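Local coordinates for protein GCN5-related N-acetyltransferase (Anabaena variabilis, PDB 2OZG) that binds coenzyme A and, as a member of the GNAT acetyltransferase family, probably transfers acetyl groups, perhaps to aminoglycosides, at residues I113-L118 / W286-V291; G130-G135 / L352-T357; Q190-T195 / I231-T236; T200-L205 / I216-E221. All coordinates share one frame; numbering follows the deposited sequence.

Contact 1: residues I113-L118 / W286-V291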
loop_
_atom_site.group_PDB
_atom_site.type_symbol
_atom_site.label_atom_id
_atom_site.label_comp_id
_atom_site.label_asym_id
_atom_site.label_seq_id
_atom_site.Cartn_x
_atom_site.Cartn_y
_atom_site.Cartn_z
ATOM N N ILE A 113 30.882 37.137 -9.347
ATOM C CA ILE A 113 30.104 36.445 -8.348
ATOM C C ILE A 113 30.928 35.175 -8.080
ATOM O O ILE A 113 31.191 34.415 -8.996
ATOM C CB ILE A 113 28.705 36.157 -8.862
ATOM C CG1 ILE A 113 27.893 37.455 -8.864
ATOM C CG2 ILE A 113 28.071 35.113 -7.968
ATOM C CD1 ILE A 113 26.698 37.405 -9.765
ATOM N N PRO A 114 31.423 35.005 -6.840
ATOM C CA PRO A 114 32.357 33.929 -6.545
ATOM C C PRO A 114 31.878 32.535 -6.336
ATOM O O PRO A 114 32.741 31.632 -6.303
ATOM C CB PRO A 114 32.987 34.387 -5.233
ATOM C CG PRO A 114 31.918 35.109 -4.565
ATOM C CD PRO A 114 31.163 35.827 -5.643
ATOM N N ILE A 115 30.571 32.352 -6.068
ATOM C CA ILE A 115 29.970 31.022 -5.879
ATOM C C ILE A 115 28.613 30.926 -6.573
ATOM O O ILE A 115 27.995 31.945 -6.910
ATOM C CB ILE A 115 29.800 30.639 -4.424
ATOM C CG1 ILE A 115 29.035 31.732 -3.698
ATOM C CG2 ILE A 115 31.180 30.475 -3.724
ATOM C CD1 ILE A 115 28.549 31.301 -2.335
ATOM N N SER A 116 28.197 29.696 -6.838
ATOM C CA SER A 116 26.939 29.402 -7.519
ATOM C C SER A 116 26.404 28.122 -6.879
ATOM O O SER A 116 27.166 27.240 -6.528
ATOM C CB SER A 116 27.129 29.203 -9.012
ATOM O OG SER A 116 25.918 28.837 -9.716
ATOM N N VAL A 117 25.095 28.064 -6.716
ATOM C CA VAL A 117 24.410 26.945 -6.084
ATOM C C VAL A 117 23.184 26.515 -6.940
ATOM O O VAL A 117 22.561 27.362 -7.616
ATOM C CB VAL A 117 23.937 27.364 -4.668
ATOM C CG1 VAL A 117 22.930 26.317 -4.014
ATOM C CG2 VAL A 117 25.129 27.596 -3.786
ATOM N N LEU A 118 22.846 25.225 -6.859
ATOM C CA LEU A 118 21.716 24.612 -7.553
ATOM C C LEU A 118 21.376 23.268 -6.934
ATOM O O LEU A 118 22.197 22.630 -6.265
ATOM C CB LEU A 118 22.014 24.431 -9.069
ATOM C CG LEU A 118 23.258 23.647 -9.514
ATOM C CD1 LEU A 118 23.068 22.154 -9.421
ATOM C CD2 LEU A 118 23.577 24.006 -10.944
ATOM N N TRP A 286 21.985 20.052 -2.162
ATOM C CA TRP A 286 22.276 20.999 -3.170
ATOM C C TRP A 286 23.776 21.077 -3.411
ATOM O O TRP A 286 24.604 20.661 -2.567
ATOM C CB TRP A 286 21.665 22.368 -2.861
ATOM C CG TRP A 286 21.669 22.799 -1.455
ATOM C CD1 TRP A 286 20.678 22.577 -0.529
ATOM C CD2 TRP A 286 22.652 23.590 -0.798
ATOM N NE1 TRP A 286 21.020 23.162 0.670
ATOM C CE2 TRP A 286 22.184 23.845 0.512
ATOM C CE3 TRP A 286 23.898 24.121 -1.186
ATOM C CZ2 TRP A 286 22.907 24.607 1.432
ATOM C CZ3 TRP A 286 24.592 24.884 -0.289
ATOM C CH2 TRP A 286 24.094 25.119 1.019
HETATM N N MSE A 287 24.125 21.660 -4.552
HETATM C CA MSE A 287 25.481 21.716 -4.958
HETATM C C MSE A 287 25.962 23.099 -5.082
HETATM O O MSE A 287 25.186 24.020 -5.356
HETATM C CB MSE A 287 25.588 21.031 -6.289
HETATM C CG MSE A 287 25.349 19.536 -6.272
HETATM SE SE MSE A 287 25.696 18.706 -8.036
HETATM C CE MSE A 287 26.775 17.132 -7.469
ATOM N N LEU A 288 27.269 23.250 -4.966
ATOM C CA LEU A 288 27.933 24.568 -5.054
ATOM C C LEU A 288 29.134 24.517 -5.995
ATOM O O LEU A 288 29.857 23.526 -6.041
ATOM C CB LEU A 288 28.419 24.977 -3.644
ATOM C CG LEU A 288 29.026 26.399 -3.514
ATOM C CD1 LEU A 288 28.541 27.205 -2.321
ATOM C CD2 LEU A 288 30.574 26.339 -3.551
ATOM N N ARG A 289 29.332 25.597 -6.742
ATOM C CA ARG A 289 30.473 25.740 -7.582
ATOM C C ARG A 289 31.281 26.914 -7.046
ATOM O O ARG A 289 30.745 28.026 -6.845
ATOM C CB ARG A 289 30.047 26.013 -9.036
ATOM C CG ARG A 289 30.997 25.345 -10.112
ATOM C CD ARG A 289 32.371 25.944 -10.247
ATOM N NE ARG A 289 33.091 25.240 -11.314
ATOM C CZ ARG A 289 34.333 25.505 -11.681
ATOM N NH1 ARG A 289 35.033 26.457 -11.064
ATOM N NH2 ARG A 289 34.899 24.782 -12.624
ATOM N N ILE A 290 32.552 26.676 -6.764
ATOM C CA ILE A 290 33.472 27.783 -6.456
ATOM C C ILE A 290 33.850 28.399 -7.788
ATOM O O ILE A 290 34.605 27.823 -8.562
ATOM C CB ILE A 290 34.721 27.285 -5.731
ATOM C CG1 ILE A 290 34.322 26.572 -4.427
ATOM C CG2 ILE A 290 35.744 28.434 -5.544
ATOM C CD1 ILE A 290 34.002 27.447 -3.220
ATOM N N VAL A 291 33.280 29.557 -8.077
ATOM C CA VAL A 291 33.523 30.235 -9.336
ATOM C C VAL A 291 34.861 31.017 -9.325
ATOM O O VAL A 291 35.617 31.027 -10.323
ATOM C CB VAL A 291 32.355 31.176 -9.674
ATOM C CG1 VAL A 291 32.630 31.949 -10.976
ATOM C CG2 VAL A 291 31.042 30.387 -9.777
#
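Val117 sets its two methyl groups against Leu288 and the Trp286 indole on one face of an antiparallel ladder, where the short strand 115-118 of the N-terminal GNAT domain pairs with the end of strand 279-290. Its CG2 meets Leu288 CD1 at 3.7 Å, while CG1, anti to the backbone N (chi1 168°), reaches Trp286 CE3 at the same separation. Leu288 CD1 continues to Ile115 CD1, and Ile115 CG2 touches Ile290 CD1, making one apolar face from which Ile115, Val117 and Trp286 reach Trp72 and Gln70 of strand 58-72. Ser116, Leu118, Met287 and Arg289 occupy the other face. There Leu118 CD1 lies against Met287 CB, and Ser116 OG bonds Ala80 O and Tyr131 OH. The Arg289 guanidinium finds its partners outside strand 115-118: NH1 bonds Ile290 O, nearly in the guanidinium plane, and NE bonds Ala129 O. A salt bridge from NH1 to Asp316 joins the strand end to the sterol-carrier-like part of the chain. Two hydrogen-bonded pairs set the register. Arg289 N lies 2.7 Å from Ser116 O, and Met287 N reaches Leu118 O in a nearly straight bond of 2.8 Å, 174° at the hydrogen. Beyond the strand the pairing bends: Val291 N still finds Pro114 O at 2.8 Å, but stands 45° above that carbonyl plane, and Val291 CG1 rests 3.5 Å from Ile113 O.

Contact 2: residues G130-G135 / L352-T357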
loop_
_atom_site.group_PDB
_atom_site.type_symbol
_atom_site.label_atom_id
_atom_site.label_comp_id
_atom_site.label_asym_id
_atom_site.label_seq_id
_atom_site.Cartn_x
_atom_site.Cartn_y
_atom_site.Cartn_z
ATOM N N GLY A 130 32.198 21.225 -12.395
ATOM C CA GLY A 130 32.760 21.575 -11.088
ATOM C C GLY A 130 31.888 21.859 -9.892
ATOM O O GLY A 130 32.422 22.329 -8.853
ATOM N N TYR A 131 30.576 21.622 -10.019
ATOM C CA TYR A 131 29.642 21.698 -8.875
ATOM C C TYR A 131 29.835 20.446 -8.034
ATOM O O TYR A 131 30.113 19.375 -8.574
ATOM C CB TYR A 131 28.158 21.738 -9.309
ATOM C CG TYR A 131 27.697 23.057 -9.883
ATOM C CD1 TYR A 131 27.906 23.371 -11.196
ATOM C CD2 TYR A 131 27.027 23.979 -9.089
ATOM C CE1 TYR A 131 27.547 24.592 -11.703
ATOM C CE2 TYR A 131 26.611 25.209 -9.597
ATOM C CZ TYR A 131 26.869 25.510 -10.882
ATOM O OH TYR A 131 26.462 26.723 -11.403
ATOM N N GLU A 132 29.631 20.576 -6.712
ATOM C CA GLU A 132 29.662 19.404 -5.848
ATOM C C GLU A 132 28.685 19.507 -4.711
ATOM O O GLU A 132 28.310 20.581 -4.311
ATOM C CB GLU A 132 31.075 19.148 -5.296
ATOM C CG GLU A 132 31.286 17.794 -4.527
ATOM C CD GLU A 132 30.855 16.551 -5.341
ATOM O OE1 GLU A 132 29.657 16.197 -5.294
ATOM O OE2 GLU A 132 31.708 15.929 -5.995
ATOM N N GLN A 133 28.266 18.360 -4.180
ATOM C CA GLN A 133 27.428 18.366 -2.983
ATOM C C GLN A 133 28.031 19.289 -1.965
ATOM O O GLN A 133 29.226 19.233 -1.694
ATOM C CB GLN A 133 27.299 16.976 -2.388
ATOM C CG GLN A 133 26.666 15.975 -3.347
ATOM C CD GLN A 133 26.362 14.681 -2.660
ATOM O OE1 GLN A 133 26.920 14.419 -1.600
ATOM N NE2 GLN A 133 25.424 13.870 -3.237
ATOM N N ALA A 134 27.200 20.155 -1.381
ATOM C CA ALA A 134 27.713 21.162 -0.515
ATOM C C ALA A 134 26.779 21.598 0.610
ATOM O O ALA A 134 27.216 22.301 1.513
ATOM C CB ALA A 134 28.100 22.372 -1.349
ATOM N N GLY A 135 25.511 21.188 0.577
ATOM C CA GLY A 135 24.613 21.545 1.654
ATOM C C GLY A 135 23.390 20.674 1.623
ATOM O O GLY A 135 23.128 19.975 0.629
ATOM N N LEU A 352 36.879 21.472 -3.020
ATOM C CA LEU A 352 36.900 22.761 -2.341
ATOM C C LEU A 352 35.524 23.237 -2.012
ATOM O O LEU A 352 35.335 23.896 -0.997
ATOM C CB LEU A 352 37.616 23.803 -3.210
ATOM C CG LEU A 352 37.775 25.205 -2.577
ATOM C CD1 LEU A 352 38.495 25.104 -1.260
ATOM C CD2 LEU A 352 38.478 26.137 -3.484
ATOM N N ALA A 353 34.541 22.940 -2.878
ATOM C CA ALA A 353 33.160 23.281 -2.581
ATOM C C ALA A 353 32.653 22.648 -1.271
ATOM O O ALA A 353 32.020 23.319 -0.464
ATOM C CB ALA A 353 32.268 22.829 -3.702
ATOM N N SER A 354 32.928 21.347 -1.097
ATOM C CA SER A 354 32.418 20.602 0.047
ATOM C C SER A 354 33.182 21.042 1.278
ATOM O O SER A 354 32.599 21.125 2.337
ATOM C CB SER A 354 32.539 19.127 -0.134
ATOM O OG SER A 354 31.939 18.656 -1.332
ATOM N N LEU A 355 34.472 21.343 1.104
ATOM C CA LEU A 355 35.306 21.822 2.200
ATOM C C LEU A 355 34.814 23.183 2.685
ATOM O O LEU A 355 34.639 23.411 3.890
ATOM C CB LEU A 355 36.753 21.972 1.722
ATOM C CG LEU A 355 37.766 22.497 2.765
ATOM C CD1 LEU A 355 37.934 21.514 3.885
ATOM C CD2 LEU A 355 39.102 22.832 2.151
ATOM N N TYR A 356 34.583 24.078 1.721
ATOM C CA TYR A 356 34.139 25.457 1.976
ATOM C C TYR A 356 32.874 25.585 2.778
ATOM O O TYR A 356 32.760 26.406 3.684
ATOM C CB TYR A 356 33.910 26.149 0.634
ATOM C CG TYR A 356 33.510 27.636 0.636
ATOM C CD1 TYR A 356 32.210 28.028 0.738
ATOM C CD2 TYR A 356 34.443 28.611 0.448
ATOM C CE1 TYR A 356 31.843 29.398 0.661
ATOM C CE2 TYR A 356 34.087 29.975 0.415
ATOM C CZ TYR A 356 32.793 30.345 0.508
ATOM O OH TYR A 356 32.466 31.708 0.464
ATOM N N THR A 357 31.897 24.755 2.456
ATOM C CA THR A 357 30.587 24.800 3.145
ATOM C C THR A 357 30.469 24.073 4.467
ATOM O O THR A 357 29.441 24.204 5.157
ATOM C CB THR A 357 29.511 24.173 2.225
ATOM O OG1 THR A 357 29.812 22.795 2.027
ATOM C CG2 THR A 357 29.467 24.908 0.930
#
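Helix 349-357 of the sterol-carrier-like domain packs on strand 132-143 at a classic beta bulge, where Ala134 meets Thr357; Ala134 and Gly135 together face Trp286 there. Strand and helix run almost parallel, their short axes 7° apart and 7.1 Å at closest approach, and two hydroxyls on the helix bond strand carbonyls. Chi1 of Ser354 (-54°) puts OG anti to the carbonyl carbon, and there it donates to Gln133 O at 2.8 Å, approaching nearly along the C=O axis. One turn later Thr357 OG1 donates to Ala134 O at 2.7 Å, this time in the carbonyl plane and on a lone pair. The two successive carbonyls are thus met in quite different ways. Small groups fill in beside these bonds: Ala134 CB lies 3.7 Å from Thr357 CG2, and Ala353 CB faces Glu132 CB at 4.2 Å. Glu132 CG passes 3.4 Å from Ser354 OG, but the chain then bends at chi2 and carries the carboxylate away from the helix. Its OE1 accepts from Gln133 N through the anti lone pair and forms a salt bridge with Arg127, so the acid is held by its own strand and by the preceding helix. That helix, 123-128, ends in a Schellman motif with Gly130 at the positive-phi position, just before the strand. Strand 279-290 pairs with 132-143 and sends Leu288 against both Ala134 and Ala353, while Leu365 of helix 362-367 packs on Ser354 and Leu271 of a second subunit on Glu132.

Contact 3: residues Q190-T195 / I231-T236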
loop_
_atom_site.group_PDB
_atom_site.type_symbol
_atom_site.label_atom_id
_atom_site.label_comp_id
_atom_site.label_asym_id
_atom_site.label_seq_id
_atom_site.Cartn_x
_atom_site.Cartn_y
_atom_site.Cartn_z
ATOM N N GLN A 190 8.655 35.419 -3.947
ATOM C CA GLN A 190 7.525 35.238 -4.861
ATOM C C GLN A 190 6.948 33.838 -4.812
ATOM O O GLN A 190 5.726 33.642 -4.757
ATOM C CB GLN A 190 7.974 35.494 -6.297
ATOM C CG GLN A 190 8.161 36.952 -6.668
ATOM C CD GLN A 190 6.895 37.696 -6.841
ATOM O OE1 GLN A 190 5.808 37.123 -6.909
ATOM N NE2 GLN A 190 7.022 39.001 -6.950
ATOM N N GLY A 191 7.827 32.855 -4.885
ATOM C CA GLY A 191 7.399 31.465 -4.850
ATOM C C GLY A 191 6.704 31.144 -3.572
ATOM O O GLY A 191 5.714 30.442 -3.590
ATOM N N LEU A 192 7.199 31.685 -2.460
ATOM C CA LEU A 192 6.588 31.466 -1.143
ATOM C C LEU A 192 5.215 32.060 -1.002
ATOM O O LEU A 192 4.381 31.560 -0.294
ATOM C CB LEU A 192 7.449 32.080 -0.047
ATOM C CG LEU A 192 8.731 31.327 0.311
ATOM C CD1 LEU A 192 9.621 32.191 1.171
ATOM C CD2 LEU A 192 8.427 30.016 0.989
ATOM N N ASN A 193 5.002 33.176 -1.654
ATOM C CA ASN A 193 3.710 33.842 -1.627
ATOM C C ASN A 193 2.734 33.247 -2.678
ATOM O O ASN A 193 1.576 33.641 -2.772
ATOM C CB ASN A 193 3.972 35.327 -1.844
ATOM C CG ASN A 193 2.804 36.173 -1.514
ATOM O OD1 ASN A 193 2.289 36.152 -0.402
ATOM N ND2 ASN A 193 2.363 36.942 -2.483
ATOM N N ARG A 194 3.186 32.270 -3.451
ATOM C CA ARG A 194 2.379 31.735 -4.528
ATOM C C ARG A 194 1.686 30.453 -4.147
ATOM O O ARG A 194 2.317 29.510 -3.629
ATOM C CB ARG A 194 3.292 31.465 -5.712
ATOM C CG ARG A 194 2.637 30.948 -7.002
ATOM C CD ARG A 194 3.794 30.667 -8.001
ATOM N NE ARG A 194 4.503 31.894 -8.403
ATOM C CZ ARG A 194 5.793 31.962 -8.759
ATOM N NH1 ARG A 194 6.578 30.884 -8.729
ATOM N NH2 ARG A 194 6.302 33.132 -9.119
ATOM N N THR A 195 0.388 30.406 -4.403
ATOM C CA THR A 195 -0.383 29.209 -4.154
ATOM C C THR A 195 -1.373 28.944 -5.288
ATOM O O THR A 195 -1.686 29.816 -6.099
ATOM C CB THR A 195 -1.261 29.364 -2.878
ATOM O OG1 THR A 195 -2.085 30.521 -3.017
ATOM C CG2 THR A 195 -0.399 29.520 -1.628
ATOM N N ILE A 231 4.375 23.546 6.277
ATOM C CA ILE A 231 5.056 24.761 6.621
ATOM C C ILE A 231 6.123 25.029 5.550
ATOM O O ILE A 231 7.072 24.272 5.415
ATOM C CB ILE A 231 5.689 24.677 8.019
ATOM C CG1 ILE A 231 4.608 24.505 9.106
ATOM C CG2 ILE A 231 6.498 25.921 8.308
ATOM C CD1 ILE A 231 5.139 24.188 10.508
ATOM N N ARG A 232 5.995 26.126 4.806
ATOM C CA ARG A 232 6.982 26.414 3.744
ATOM C C ARG A 232 8.099 27.317 4.187
ATOM O O ARG A 232 9.153 27.296 3.575
ATOM C CB ARG A 232 6.340 26.968 2.492
ATOM C CG ARG A 232 5.397 28.095 2.725
ATOM C CD ARG A 232 4.736 28.632 1.429
ATOM N NE ARG A 232 3.910 27.656 0.731
ATOM C CZ ARG A 232 3.342 27.894 -0.459
ATOM N NH1 ARG A 232 3.517 29.060 -1.076
ATOM N NH2 ARG A 232 2.610 26.991 -1.036
ATOM N N ASP A 233 7.911 28.093 5.250
ATOM C CA ASP A 233 8.996 28.921 5.750
ATOM C C ASP A 233 8.662 29.215 7.202
ATOM O O ASP A 233 7.508 29.266 7.574
ATOM C CB ASP A 233 9.096 30.225 4.935
ATOM C CG ASP A 233 10.357 31.011 5.207
ATOM O OD1 ASP A 233 11.357 30.408 5.695
ATOM O OD2 ASP A 233 10.352 32.237 4.866
ATOM N N TRP A 234 9.687 29.323 8.031
ATOM C CA TRP A 234 9.482 29.648 9.421
ATOM C C TRP A 234 10.755 30.315 9.905
ATOM O O TRP A 234 11.836 30.071 9.342
ATOM C CB TRP A 234 9.161 28.395 10.266
ATOM C CG TRP A 234 10.253 27.288 10.134
ATOM C CD1 TRP A 234 10.253 26.289 9.244
ATOM C CD2 TRP A 234 11.456 27.136 10.903
ATOM N NE1 TRP A 234 11.348 25.525 9.403
ATOM C CE2 TRP A 234 12.125 26.047 10.397
ATOM C CE3 TRP A 234 12.052 27.865 11.925
ATOM C CZ2 TRP A 234 13.340 25.628 10.895
ATOM C CZ3 TRP A 234 13.237 27.481 12.403
ATOM C CH2 TRP A 234 13.906 26.371 11.885
ATOM N N VAL A 235 10.596 31.118 10.971
ATOM C CA VAL A 235 11.685 31.719 11.680
ATOM C C VAL A 235 11.418 31.646 13.200
ATOM O O VAL A 235 10.305 31.902 13.660
ATOM C CB VAL A 235 11.968 33.186 11.222
ATOM C CG1 VAL A 235 12.806 33.955 12.248
ATOM C CG2 VAL A 235 12.640 33.201 9.856
ATOM N N THR A 236 12.448 31.245 13.963
ATOM C CA THR A 236 12.395 31.207 15.448
ATOM C C THR A 236 13.725 31.760 15.948
ATOM O O THR A 236 14.798 31.126 15.773
ATOM C CB THR A 236 12.088 29.800 16.026
ATOM O OG1 THR A 236 13.066 28.875 15.582
ATOM C CG2 THR A 236 10.742 29.312 15.517
#
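The C-terminal end of helix 186-192 is tied to strand 227-236 of the second GNAT domain at a classic beta bulge, where Arg232 and Asp233 both face Ile217. Arg232 carries the contact. Its NH1 donates to one carbonyl in the last turn of the helix, Leu192 O at 2.8 Å, and to one just past it, Arg194 O at 2.9 Å. Both oxygens lie at the edge of the guanidinium, close to its plane, yet NH1 stands well above each carbonyl plane, 55° out for Leu192. The bond to Arg194 O is straight at 179°, whereas that to Leu192 O is bent. The bend at chi3 (62°) turns NE off the line of the extended CB-CG-CD part, and the guanidinium beyond it meets the two carbonyls edge-on. Leu192 and Arg232 lie side by side, pointing opposite ways, with Leu192 CD2 4.0 Å from Arg232 CD. An alanine in place of this arginine would probably leave the carbonyls of Leu192 and Arg194 without this donor and open a gap beside the leucine methyl. Asp233, whose OD2 is engaged by Arg184 and Tyr215, lies across the leucine, with that oxygen 3.8 Å from Leu192 CD1. Thr195 CG2 comes within 4.0 Å of Arg232 NH2.

Contact 4: residues T200-L205 / I216-E221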
loop_
_atom_site.group_PDB
_atom_site.type_symbol
_atom_site.label_atom_id
_atom_site.label_comp_id
_atom_site.label_asym_id
_atom_site.label_seq_id
_atom_site.Cartn_x
_atom_site.Cartn_y
_atom_site.Cartn_z
ATOM N N THR A 200 -5.206 28.483 0.322
ATOM C CA THR A 200 -5.039 29.697 1.064
ATOM C C THR A 200 -3.668 29.627 1.711
ATOM O O THR A 200 -3.212 28.563 2.148
ATOM C CB THR A 200 -6.150 29.858 2.130
ATOM O OG1 THR A 200 -7.432 29.809 1.485
ATOM C CG2 THR A 200 -6.010 31.187 2.893
ATOM N N LEU A 201 -3.021 30.782 1.714
ATOM C CA LEU A 201 -1.719 30.933 2.289
ATOM C C LEU A 201 -1.927 31.539 3.657
ATOM O O LEU A 201 -2.617 32.557 3.813
ATOM C CB LEU A 201 -0.888 31.875 1.430
ATOM C CG LEU A 201 0.579 31.997 1.824
ATOM C CD1 LEU A 201 1.342 30.669 1.644
ATOM C CD2 LEU A 201 1.224 33.076 1.017
ATOM N N TYR A 202 -1.350 30.920 4.663
ATOM C CA TYR A 202 -1.459 31.428 6.024
ATOM C C TYR A 202 -0.054 31.898 6.445
ATOM O O TYR A 202 0.980 31.238 6.178
ATOM C CB TYR A 202 -1.995 30.306 6.939
ATOM C CG TYR A 202 -3.363 29.854 6.552
ATOM C CD1 TYR A 202 -4.493 30.596 6.932
ATOM C CD2 TYR A 202 -3.553 28.737 5.771
ATOM C CE1 TYR A 202 -5.744 30.225 6.552
ATOM C CE2 TYR A 202 -4.841 28.350 5.368
ATOM C CZ TYR A 202 -5.921 29.079 5.779
ATOM O OH TYR A 202 -7.184 28.710 5.399
ATOM N N SER A 203 -0.021 33.032 7.096
ATOM C CA SER A 203 1.208 33.674 7.583
ATOM C C SER A 203 0.926 34.279 8.962
ATOM O O SER A 203 -0.054 35.017 9.141
ATOM C CB SER A 203 1.541 34.835 6.662
ATOM O OG SER A 203 1.885 34.385 5.404
ATOM N N TYR A 204 1.766 33.964 9.937
ATOM C CA TYR A 204 1.608 34.457 11.290
ATOM C C TYR A 204 2.960 34.948 11.749
ATOM O O TYR A 204 3.971 34.349 11.402
ATOM C CB TYR A 204 1.206 33.270 12.207
ATOM C CG TYR A 204 -0.239 32.860 12.059
ATOM C CD1 TYR A 204 -0.665 32.107 10.970
ATOM C CD2 TYR A 204 -1.177 33.188 13.032
ATOM C CE1 TYR A 204 -1.949 31.745 10.841
ATOM C CE2 TYR A 204 -2.510 32.833 12.900
ATOM C CZ TYR A 204 -2.889 32.140 11.799
ATOM O OH TYR A 204 -4.198 31.748 11.704
ATOM N N LEU A 205 2.951 35.979 12.562
ATOM C CA LEU A 205 4.123 36.457 13.287
ATOM C C LEU A 205 4.007 35.841 14.669
ATOM O O LEU A 205 2.891 35.684 15.199
ATOM C CB LEU A 205 4.144 37.965 13.472
ATOM C CG LEU A 205 4.264 38.818 12.203
ATOM C CD1 LEU A 205 4.236 40.344 12.537
ATOM C CD2 LEU A 205 5.482 38.450 11.303
ATOM N N ILE A 216 5.613 32.007 10.929
ATOM C CA ILE A 216 5.296 30.735 10.250
ATOM C C ILE A 216 4.437 31.045 9.038
ATOM O O ILE A 216 3.458 31.816 9.129
ATOM C CB ILE A 216 4.510 29.742 11.150
ATOM C CG1 ILE A 216 5.087 29.688 12.554
ATOM C CG2 ILE A 216 4.461 28.375 10.508
ATOM C CD1 ILE A 216 4.327 28.765 13.537
ATOM N N ILE A 217 4.805 30.425 7.912
ATOM C CA ILE A 217 4.084 30.523 6.651
ATOM C C ILE A 217 3.731 29.102 6.214
ATOM O O ILE A 217 4.628 28.258 6.116
ATOM C CB ILE A 217 4.908 31.158 5.544
ATOM C CG1 ILE A 217 5.383 32.534 5.967
ATOM C CG2 ILE A 217 4.027 31.245 4.270
ATOM C CD1 ILE A 217 6.405 33.147 5.035
ATOM N N PHE A 218 2.441 28.869 5.934
ATOM C CA PHE A 218 1.981 27.545 5.648
ATOM C C PHE A 218 0.745 27.461 4.802
ATOM O O PHE A 218 0.031 28.456 4.561
ATOM C CB PHE A 218 1.854 26.793 6.976
ATOM C CG PHE A 218 0.675 27.246 7.851
ATOM C CD1 PHE A 218 -0.587 26.693 7.657
ATOM C CD2 PHE A 218 0.830 28.205 8.843
ATOM C CE1 PHE A 218 -1.686 27.108 8.400
ATOM C CE2 PHE A 218 -0.268 28.577 9.637
ATOM C CZ PHE A 218 -1.519 28.004 9.400
ATOM N N THR A 219 0.513 26.262 4.299
ATOM C CA THR A 219 -0.700 25.922 3.567
ATOM C C THR A 219 -1.286 24.665 4.230
ATOM O O THR A 219 -0.617 23.997 5.035
ATOM C CB THR A 219 -0.457 25.606 2.056
ATOM O OG1 THR A 219 0.489 24.547 1.933
ATOM C CG2 THR A 219 0.035 26.821 1.290
ATOM N N GLN A 220 -2.538 24.368 3.948
ATOM C CA GLN A 220 -3.165 23.195 4.504
ATOM C C GLN A 220 -3.884 22.567 3.342
ATOM O O GLN A 220 -4.374 23.282 2.475
ATOM C CB GLN A 220 -4.264 23.580 5.495
ATOM C CG GLN A 220 -3.903 24.559 6.559
ATOM C CD GLN A 220 -5.071 24.732 7.498
ATOM O OE1 GLN A 220 -6.197 25.101 7.078
ATOM N NE2 GLN A 220 -4.842 24.422 8.752
ATOM N N GLU A 221 -4.082 21.262 3.403
ATOM C CA GLU A 221 -4.855 20.577 2.377
ATOM C C GLU A 221 -5.315 19.260 2.907
ATOM O O GLU A 221 -4.760 18.752 3.867
ATOM C CB GLU A 221 -4.022 20.347 1.104
ATOM C CG GLU A 221 -2.682 19.692 1.354
ATOM C CD GLU A 221 -1.860 19.498 0.070
ATOM O OE1 GLU A 221 -2.414 18.919 -0.881
ATOM O OE2 GLU A 221 -0.674 19.928 0.033
HETATM O O HOH W 1 -3.979 26.305 2.528
HETATM O O HOH W 2 -7.245 26.011 4.404
#
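The Phe218 ring has Tyr202 CB over one face, a CH-pi contact in which CB stands 3.5 Å from the ring centroid and 17° off its normal, and Gln220 CG at its edge, in plane. Thr200 CG2 covers one face of the Tyr202 ring near the rim. These groups belong to an aromatic cluster on the beta hairpin of strands 202-206 and 211-222. The Tyr202 and Phe218 rings lie almost parallel, 22° between planes, but so far offset that little of one covers the other; Tyr204 meets Phe218 rim to rim, CE1 to CE2 at 3.8 Å. Phe218 CG sits between its backbone N and carbonyl carbon (chi1 72°), which starts the ring toward the tyrosines. An alanine in place of this phenylalanine would probably open a gap beside both tyrosine rings and leave Tyr202 CB without the aromatic face it rests on. Phe248 of helix 239-250 packs on Tyr204 and Phe218, while the Tyr204 hydroxyl bonds Gln29 and Glu90 of a third subunit. Leu201 CD1 touches Ile217 CG2 on the reverse side of the hairpin. Backbone bonds pair Tyr202 with Phe218 and Tyr204 with Ile216, two for each pair. Past that ladder a water bridges the side chains, 2.9 Å from Tyr202 OH and donating to Gln220 OE1 at 3.0 Å.

Overall arrangement
Contacts 1 and 2 form one buried block, their centres about 8 Å apart: strand 279-290 pairs with 115-118 on one flank and 132-143 on the other, and the Trp286 carbonyl receives Ala134 N. Contacts 3 and 4 make a second block, also about 8 Å between centres, where strand 211-222, one arm of the hairpin, also pairs with strand 227-236. Contact 3 is only partly buried, and contact 4, though largely buried, lies farthest from the chain's centre; contacts 2 and 4 both meet other subunits, contact 4 through more residues. Ladders of backbone bonds hold contacts 1 and 4, with aliphatic packing in the first and aromatics in the second; contacts 2 and 3 rely on side-chain donors to carbonyls.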